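Local coordinates for hydrogenase expression/formation protein (HypB) (PDB 2WSM) that probably binds and hydrolyses GTP, dimerises in a GTP-dependent way, and takes part in hydrogenase maturation, with nickel and zinc as metals it is thought to bind, at residues Gly80-Ala85 against Phe106-Leu111; Asp66-Ala71 against Leu113-Gly118. One frame throughout, in Å; residues are numbered along the deposited sequence.

Contact 1 of 2, residues Gly80-Ala85 against Phe106-Leu111; sequences GIKAEA and FSDCDL
Lys-82 sets CG anti to its own carbonyl carbon and runs extended until chi4 (61°) bends NZ toward Asp-108, whose CG occupies the crowded position between backbone N and carbonyl carbon. The two side chains meet tip to tip in a salt bridge, NZ of Lys-82 lying 3.0 Å from OD1 of Asp-108. This ties strand 82-85, the outermost strand on its side of the parallel P-loop NTPase sheet within this chain, to the type I beta turn Phe-106 to Cys-109 that precedes strand 111-118. The turn is closed by the bond from Cys-109 N to Phe-106 O. NZ approaches OD1 on its syn side, 31° out of the carboxylate plane. CE of Lys-82 lies 3.2 Å from OD2 of Asp-108, so the aliphatic end also rests against the carboxylate. Lys-59 makes a long, weak ion pair with the same OD1, and its like charge close to NZ may temper the bridge. An alanine at Lys-82 would remove the chain from CG to NZ and would probably leave the Asp-108 carboxylate without this lysine partner. Deeper in, the Phe-106 ring reaches the strand with its rim: Lys-82 O lies in the ring plane, 3.5 Å from CE2, while CB of Lys-82 touches the same carbon at 3.8 Å. Glu-84 crosses obliquely at the neighbouring rim atoms CZ and CE1, its carboxylate turned 86° from the ring plane and held through OE1 by Arg-102. CG of Glu-84 sits in the ring plane, 3.9 Å from CZ of Phe-106.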
loop_
_atom_site.group_PDB
_atom_site.type_symbol
_atom_site.label_atom_id
_atom_site.label_comp_id
_atom_site.label_asym_id
_atom_site.label_seq_id
_atom_site.Cartn_x
_atom_site.Cartn_y
_atom_site.Cartn_z
ATOM N N GLY A 80 -22.026 24.621 5.521
ATOM C CA GLY A 80 -21.866 24.760 6.955
ATOM C C GLY A 80 -21.302 23.494 7.559
ATOM O O GLY A 80 -21.130 23.390 8.774
ATOM N N ILE A 81 -21.016 22.528 6.698
ATOM C CA ILE A 81 -20.407 21.269 7.112
ATOM C C ILE A 81 -19.022 21.498 7.707
ATOM O O ILE A 81 -18.231 22.284 7.186
ATOM C CB ILE A 81 -20.308 20.291 5.915
ATOM C CG1 ILE A 81 -21.558 19.418 5.840
ATOM C CG2 ILE A 81 -19.064 19.419 6.010
ATOM C CD1 ILE A 81 -22.823 20.193 5.619
ATOM N N LYS A 82 -18.735 20.818 8.811
ATOM C CA LYS A 82 -17.386 20.816 9.353
ATOM C C LYS A 82 -16.481 20.026 8.410
ATOM O O LYS A 82 -16.800 18.899 8.029
ATOM C CB LYS A 82 -17.370 20.192 10.744
ATOM C CG LYS A 82 -18.285 20.876 11.751
ATOM C CD LYS A 82 -18.246 20.170 13.104
ATOM C CE LYS A 82 -19.016 20.950 14.163
ATOM N NZ LYS A 82 -20.457 21.100 13.806
ATOM N N ALA A 83 -15.355 20.620 8.031
ATOM C CA ALA A 83 -14.431 19.976 7.108
ATOM C C ALA A 83 -13.005 20.418 7.379
ATOM O O ALA A 83 -12.772 21.500 7.921
ATOM C CB ALA A 83 -14.809 20.289 5.680
ATOM N N GLU A 84 -12.045 19.586 6.999
ATOM C CA GLU A 84 -10.648 19.958 7.166
ATOM C C GLU A 84 -9.692 19.040 6.421
ATOM O O GLU A 84 -9.934 17.836 6.289
ATOM C CB GLU A 84 -10.279 19.999 8.648
ATOM C CG GLU A 84 -10.350 18.660 9.335
ATOM C CD GLU A 84 -9.919 18.747 10.777
ATOM O OE1 GLU A 84 -10.070 19.840 11.371
ATOM O OE2 GLU A 84 -9.424 17.729 11.312
ATOM N N ALA A 85 -8.614 19.636 5.919
ATOM C CA ALA A 85 -7.532 18.889 5.319
ATOM C C ALA A 85 -6.818 18.125 6.418
ATOM O O ALA A 85 -6.592 18.651 7.502
ATOM C CB ALA A 85 -6.558 19.827 4.607
ATOM N N PHE A 106 -15.355 16.420 15.488
ATOM C CA PHE A 106 -16.423 15.808 14.706
ATOM C C PHE A 106 -17.381 14.938 15.540
ATOM O O PHE A 106 -18.216 14.221 14.991
ATOM C CB PHE A 106 -15.835 14.997 13.551
ATOM C CG PHE A 106 -15.101 15.828 12.535
ATOM C CD1 PHE A 106 -13.736 16.033 12.643
ATOM C CD2 PHE A 106 -15.775 16.395 11.465
ATOM C CE1 PHE A 106 -13.058 16.795 11.708
ATOM C CE2 PHE A 106 -15.105 17.157 10.525
ATOM C CZ PHE A 106 -13.744 17.357 10.646
ATOM N N SER A 107 -17.267 15.015 16.861
ATOM C CA SER A 107 -18.091 14.197 17.749
ATOM C C SER A 107 -19.595 14.451 17.571
ATOM O O SER A 107 -20.426 13.603 17.917
ATOM C CB SER A 107 -17.684 14.411 19.212
ATOM O OG SER A 107 -18.105 15.686 19.681
ATOM N N ASP A 108 -19.943 15.607 17.014
ATOM C CA ASP A 108 -21.349 15.953 16.803
ATOM C C ASP A 108 -21.922 15.527 15.446
ATOM O O ASP A 108 -23.090 15.790 15.154
ATOM C CB ASP A 108 -21.561 17.457 17.008
ATOM C CG ASP A 108 -20.755 18.295 16.035
ATOM O OD1 ASP A 108 -21.170 18.404 14.862
ATOM O OD2 ASP A 108 -19.707 18.842 16.443
ATOM N N CYS A 109 -21.119 14.869 14.618
ATOM C CA CYS A 109 -21.618 14.403 13.325
ATOM C C CYS A 109 -22.189 12.990 13.427
ATOM O O CYS A 109 -21.676 12.153 14.165
ATOM C CB CYS A 109 -20.519 14.456 12.256
ATOM S SG CYS A 109 -19.685 16.066 12.059
ATOM N N ASP A 110 -23.262 12.730 12.690
ATOM C CA ASP A 110 -23.805 11.382 12.589
ATOM C C ASP A 110 -22.894 10.545 11.708
ATOM O O ASP A 110 -22.666 9.366 11.960
ATOM C CB ASP A 110 -25.208 11.412 11.974
ATOM C CG ASP A 110 -26.137 12.363 12.697
ATOM O OD1 ASP A 110 -26.003 12.498 13.932
ATOM O OD2 ASP A 110 -26.994 12.975 12.026
ATOM N N LEU A 111 -22.367 11.180 10.673
ATOM C CA LEU A 111 -21.600 10.484 9.658
ATOM C C LEU A 111 -20.313 11.247 9.379
ATOM O O LEU A 111 -20.348 12.435 9.053
ATOM C CB LEU A 111 -22.439 10.365 8.383
ATOM C CG LEU A 111 -21.801 9.733 7.144
ATOM C CD1 LEU A 111 -21.578 8.248 7.361
ATOM C CD2 LEU A 111 -22.678 9.981 5.921
#

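Contact 2 of 2, residues Asp66-Ala71 against Leu113-Gly118; sequences DVVSKA and LIENVG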
loop_
_atom_site.group_PDB
_atom_site.type_symbol
_atom_site.label_atom_id
_atom_site.label_comp_id
_atom_site.label_asym_id
_atom_site.label_seq_id
_atom_site.Cartn_x
_atom_site.Cartn_y
_atom_site.Cartn_z
ATOM N N ASP A 66 -6.755 13.587 0.740
ATOM C CA ASP A 66 -6.114 13.958 -0.521
ATOM C C ASP A 66 -6.048 15.475 -0.570
ATOM O O ASP A 66 -6.893 16.150 0.015
ATOM C CB ASP A 66 -6.881 13.411 -1.728
ATOM C CG ASP A 66 -6.161 12.258 -2.408
ATOM O OD1 ASP A 66 -6.816 11.494 -3.142
ATOM O OD2 ASP A 66 -4.935 12.117 -2.216
ATOM N N VAL A 67 -5.035 16.024 -1.233
ATOM C CA VAL A 67 -4.988 17.473 -1.382
ATOM C C VAL A 67 -6.201 17.910 -2.186
ATOM O O VAL A 67 -6.470 17.385 -3.265
ATOM C CB VAL A 67 -3.695 17.976 -2.066
ATOM C CG1 VAL A 67 -3.810 19.464 -2.382
ATOM C CG2 VAL A 67 -2.482 17.714 -1.182
ATOM N N VAL A 68 -6.944 18.861 -1.642
ATOM C CA VAL A 68 -8.147 19.348 -2.300
ATOM C C VAL A 68 -7.988 20.817 -2.684
ATOM O O VAL A 68 -7.456 21.615 -1.915
ATOM C CB VAL A 68 -9.382 19.152 -1.406
ATOM C CG1 VAL A 68 -10.550 19.961 -1.924
ATOM C CG2 VAL A 68 -9.736 17.670 -1.316
ATOM N N SER A 69 -8.433 21.154 -3.891
ATOM C CA SER A 69 -8.348 22.515 -4.400
ATOM C C SER A 69 -9.161 23.468 -3.536
ATOM O O SER A 69 -9.976 23.037 -2.721
ATOM C CB SER A 69 -8.870 22.569 -5.831
ATOM O OG SER A 69 -10.278 22.437 -5.842
ATOM N N LYS A 70 -8.940 24.765 -3.723
ATOM C CA LYS A 70 -9.631 25.779 -2.940
ATOM C C LYS A 70 -11.120 25.776 -3.245
ATOM O O LYS A 70 -11.946 25.934 -2.343
ATOM C CB LYS A 70 -9.040 27.169 -3.206
ATOM C CG LYS A 70 -7.593 27.326 -2.752
ATOM C CD LYS A 70 -7.105 28.759 -2.920
ATOM C CE LYS A 70 -5.712 28.941 -2.329
ATOM N NZ LYS A 70 -5.294 30.373 -2.296
ATOM N N ALA A 71 -11.452 25.595 -4.521
ATOM C CA ALA A 71 -12.841 25.580 -4.961
ATOM C C ALA A 71 -13.610 24.446 -4.302
ATOM O O ALA A 71 -14.757 24.618 -3.895
ATOM C CB ALA A 71 -12.920 25.464 -6.474
ATOM N N LEU A 113 -17.167 11.241 6.930
ATOM C CA LEU A 113 -16.590 10.750 5.683
ATOM C C LEU A 113 -15.087 11.015 5.629
ATOM O O LEU A 113 -14.646 12.164 5.609
ATOM C CB LEU A 113 -17.310 11.376 4.489
ATOM C CG LEU A 113 -18.805 11.038 4.491
ATOM C CD1 LEU A 113 -19.575 11.805 3.415
ATOM C CD2 LEU A 113 -19.022 9.543 4.355
ATOM N N ILE A 114 -14.305 9.941 5.627
ATOM C CA ILE A 114 -12.856 10.052 5.656
ATOM C C ILE A 114 -12.229 9.669 4.318
ATOM O O ILE A 114 -12.196 8.493 3.928
ATOM C CB ILE A 114 -12.243 9.194 6.772
ATOM C CG1 ILE A 114 -12.905 9.516 8.119
ATOM C CG2 ILE A 114 -10.740 9.412 6.841
ATOM C CD1 ILE A 114 -12.274 8.800 9.307
ATOM N N GLU A 115 -11.722 10.679 3.626
ATOM C CA GLU A 115 -11.076 10.479 2.343
ATOM C C GLU A 115 -9.594 10.140 2.508
ATOM O O GLU A 115 -8.780 10.974 2.921
ATOM C CB GLU A 115 -11.252 11.727 1.477
ATOM C CG GLU A 115 -10.610 11.611 0.114
ATOM C CD GLU A 115 -10.517 12.945 -0.582
ATOM O OE1 GLU A 115 -9.570 13.707 -0.279
ATOM O OE2 GLU A 115 -11.389 13.234 -1.426
ATOM N N ASN A 116 -9.245 8.903 2.187
ATOM C CA ASN A 116 -7.864 8.465 2.281
ATOM C C ASN A 116 -7.004 9.062 1.163
ATOM O O ASN A 116 -7.523 9.652 0.210
ATOM C CB ASN A 116 -7.795 6.934 2.254
ATOM C CG ASN A 116 -6.726 6.382 3.183
ATOM O OD1 ASN A 116 -5.575 6.810 3.154
ATOM N ND2 ASN A 116 -7.112 5.435 4.020
ATOM N N VAL A 117 -5.692 8.897 1.294
ATOM C CA VAL A 117 -4.713 9.302 0.282
ATOM C C VAL A 117 -5.000 8.637 -1.069
ATOM O O VAL A 117 -5.571 7.539 -1.126
ATOM C CB VAL A 117 -3.263 8.948 0.753
ATOM C CG1 VAL A 117 -2.201 9.484 -0.213
ATOM C CG2 VAL A 117 -3.022 9.497 2.160
ATOM N N GLY A 118 -4.611 9.306 -2.150
ATOM C CA GLY A 118 -4.788 8.773 -3.494
ATOM C C GLY A 118 -3.794 7.656 -3.786
ATOM O O GLY A 118 -2.740 7.893 -4.373
#
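OD2 of Asp-66 accepts the backbone N-H of Gly-118 at 2.8 Å, the shorter of two hydrogen bonds joining 66-71 to 113-118, on strand 111-118. The donor stands above the carboxylate plane, 36° out of it, and the N-H...O angle of 132° shows a bent bond. The other oxygen, OD1, is engaged by Lys-43 in a salt bridge, and the same ammonium group also bonds to Asn-116 O. Asp-66 thus links Gly-118 N to the Lys-43 ammonium. A second bond runs the opposite way: Asp-66 N donates to OE1 of Glu-115, 3.0 Å away and on the anti side of that carboxylate. Glu-115 reaches it with CG anti to the backbone N (chi1 -180°) and an extended chain, while its OE2 bonds to Thr-44. The two acids come close, OD1 of Asp-66 standing 4.5 Å from OE1 of Glu-115, with Lys-43 against OD1. CG2 of Val-68 packs at 4.1 Å from OE1 of Glu-115. Beyond Asp-66, Leu-10 of the second subunit packs on Asp-66 and Val-117. Lys-43 and Thr-44 fit a Walker A pattern, so an acid just past strand 60-64 and another within the neighbouring parallel strand 111-118 gather round the probable P-loop, consistent with the nucleotide-binding side of a P-loop GTPase of the SIMIBI class.

In the fold
Both contacts engage the same parallel sheet and involve strand 111-118 or its approach, but at different places. Contact 1, whose centre is about 15 Å from that of the chain, is partly buried at the sheet's edge and ties strand 82-85 to the turn leading into strand 111-118. Contact 2, about 10 Å from the chain centre, is buried and holds the later part of that strand against the segment entering helix 70-77. Contact 1 combines a side-chain salt bridge with packing on an aromatic rim; contact 2 relies on carboxylates bonding backbone N-H groups beside the probable P-loop. Their centres lie about 14 Å apart, and helix 70-77 and strand 82-85 follow each other in the chain.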